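Local coordinates for Alr4995 protein (Nostoc sp., PDB 6LRF) that acts as a bifunctional cyanobacterial enzyme, an arginine dihydrolase and ornithine cyclodeaminase, with its hydrolase part belonging to the guanidine-modifying superfamily, at residues 129-134 / 155-160. Numbering follows the deposited sequence.
Sequences GRWLWA and EVLSLR
Four backbone hydrogen bonds join the parallel strands: Leu-132 and Ala-134 each give an N-H to a carbonyl on 155-160 and accept one from the residue two further on. Leu-132 N to Glu-155 O (2.8 Å, 177°) is almost straight, whereas Ala-134 N meets Leu-157 O from above the carbonyl plane. At the Glu-155 end, a water donates to Arg-130 O and accepts from Glu-155 N. Glu-155 OE1 salt-bridges Arg-199 and OE2 hydrogen-bonds Tyr-282; OE1 merely comes near Trp-131 CB and CE3.

Leu-157 carries the packing on one face. Trp-131 CG takes the crowded position between backbone N and carbonyl carbon (chi1 50°), and the indole's CD1 edge meets the Trp-133 face. Leu-157 CD1 fills that corner by CH-pi contacts, 3.8 Å from the Trp-131 five-membered and 3.9 Å from the Trp-133 six-membered ring centroid. An alanine at Trp-131 would remove one wall and the cation-pi partner of Arg-199, and would probably leave Leu-157 and Trp-133 less firmly packed.

Leu-132, Ala-134 and Val-156 point to the opposite face, against helix 145-152, the crossover of this beta-alpha-beta unit. Helix 190-199 packs over the tryptophan side, and strands 123-125 and 280-292 flank the pair.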
# COMPACT_ATOMS: atom_id res chain seq x y z
N GLY B 129 33.89 -44.26 9.65
CA GLY B 129 32.93 -45.35 9.73
C GLY B 129 32.03 -45.39 10.97
O GLY B 129 31.54 -46.47 11.34
N ARG B 130 31.81 -44.23 11.59
CA ARG B 130 31.08 -44.19 12.87
C ARG B 130 29.56 -44.29 12.69
O ARG B 130 28.86 -44.87 13.52
CB ARG B 130 31.45 -42.91 13.63
CG ARG B 130 32.94 -42.86 14.04
CD ARG B 130 33.33 -41.47 14.54
NE ARG B 130 33.22 -40.47 13.48
CZ ARG B 130 33.12 -39.16 13.71
NH1 ARG B 130 33.12 -38.71 14.96
NH2 ARG B 130 33.02 -38.30 12.69
N TRP B 131 29.06 -43.70 11.60
CA TRP B 131 27.63 -43.72 11.31
C TRP B 131 27.40 -43.52 9.83
O TRP B 131 28.34 -43.25 9.07
CB TRP B 131 26.89 -42.63 12.10
CG TRP B 131 27.52 -41.27 11.97
CD1 TRP B 131 27.54 -40.47 10.85
CD2 TRP B 131 28.25 -40.57 12.98
NE1 TRP B 131 28.24 -39.31 11.12
CE2 TRP B 131 28.68 -39.35 12.42
CE3 TRP B 131 28.57 -40.85 14.32
CZ2 TRP B 131 29.41 -38.41 13.15
CZ3 TRP B 131 29.30 -39.93 15.03
CH2 TRP B 131 29.71 -38.72 14.44
N LEU B 132 26.14 -43.66 9.42
CA LEU B 132 25.71 -43.42 8.05
C LEU B 132 24.80 -42.19 7.97
O LEU B 132 23.79 -42.10 8.69
CB LEU B 132 24.96 -44.64 7.50
CG LEU B 132 24.35 -44.45 6.11
CD1 LEU B 132 25.45 -44.34 5.09
CD2 LEU B 132 23.39 -45.58 5.77
N TRP B 133 25.15 -41.26 7.10
CA TRP B 133 24.29 -40.13 6.77
C TRP B 133 23.34 -40.52 5.66
O TRP B 133 23.79 -40.87 4.58
CB TRP B 133 25.12 -38.93 6.31
CG TRP B 133 26.16 -38.38 7.29
CD1 TRP B 133 27.52 -38.59 7.25
CD2 TRP B 133 25.93 -37.47 8.37
NE1 TRP B 133 28.14 -37.90 8.27
CE2 TRP B 133 27.19 -37.19 8.96
CE3 TRP B 133 24.78 -36.87 8.91
CZ2 TRP B 133 27.33 -36.35 10.07
CZ3 TRP B 133 24.92 -36.02 10.00
CH2 TRP B 133 26.19 -35.77 10.57
N ALA B 134 22.02 -40.45 5.88
CA ALA B 134 21.07 -40.77 4.81
C ALA B 134 20.18 -39.59 4.46
O ALA B 134 19.56 -39.00 5.34
CB ALA B 134 20.19 -41.95 5.21
N GLU B 155 24.47 -47.01 12.82
CA GLU B 155 23.68 -45.84 13.19
C GLU B 155 23.40 -44.96 11.98
O GLU B 155 24.33 -44.52 11.31
CB GLU B 155 24.39 -45.00 14.26
CG GLU B 155 23.62 -43.73 14.66
CD GLU B 155 24.38 -42.86 15.65
OE1 GLU B 155 25.54 -42.50 15.37
OE2 GLU B 155 23.82 -42.54 16.72
N VAL B 156 22.12 -44.71 11.70
CA VAL B 156 21.73 -43.92 10.52
C VAL B 156 21.20 -42.56 10.94
O VAL B 156 20.27 -42.46 11.73
CB VAL B 156 20.66 -44.65 9.68
CG1 VAL B 156 20.12 -43.75 8.56
CG2 VAL B 156 21.25 -45.93 9.09
N LEU B 157 21.81 -41.51 10.41
CA LEU B 157 21.41 -40.13 10.67
C LEU B 157 20.66 -39.54 9.49
O LEU B 157 21.25 -39.40 8.41
CB LEU B 157 22.63 -39.28 10.99
CG LEU B 157 23.49 -39.74 12.16
CD1 LEU B 157 24.61 -38.74 12.40
CD2 LEU B 157 22.64 -39.90 13.41
N SER B 158 19.40 -39.17 9.67
CA SER B 158 18.58 -38.71 8.54
C SER B 158 18.72 -37.22 8.30
O SER B 158 18.61 -36.42 9.23
CB SER B 158 17.10 -39.05 8.77
OG SER B 158 16.94 -40.45 9.01
N LEU B 159 18.96 -36.84 7.04
CA LEU B 159 19.05 -35.43 6.65
C LEU B 159 18.01 -35.11 5.59
O LEU B 159 17.85 -35.88 4.63
CB LEU B 159 20.44 -35.09 6.09
CG LEU B 159 21.65 -35.33 6.99
CD1 LEU B 159 22.94 -35.03 6.21
CD2 LEU B 159 21.60 -34.49 8.25
N ARG B 160 17.30 -33.98 5.75
CA ARG B 160 16.30 -33.61 4.75
C ARG B 160 16.85 -32.63 3.72
O ARG B 160 17.40 -31.58 4.07
CB ARG B 160 15.06 -33.01 5.40
CG ARG B 160 13.99 -32.72 4.37
CD ARG B 160 12.89 -31.84 4.90
NE ARG B 160 11.87 -31.67 3.87
CZ ARG B 160 10.81 -30.89 4.00
NH1 ARG B 160 10.64 -30.20 5.12
NH2 ARG B 160 9.93 -30.80 3.01
O HOH W 1 27.12 -47.11 14.43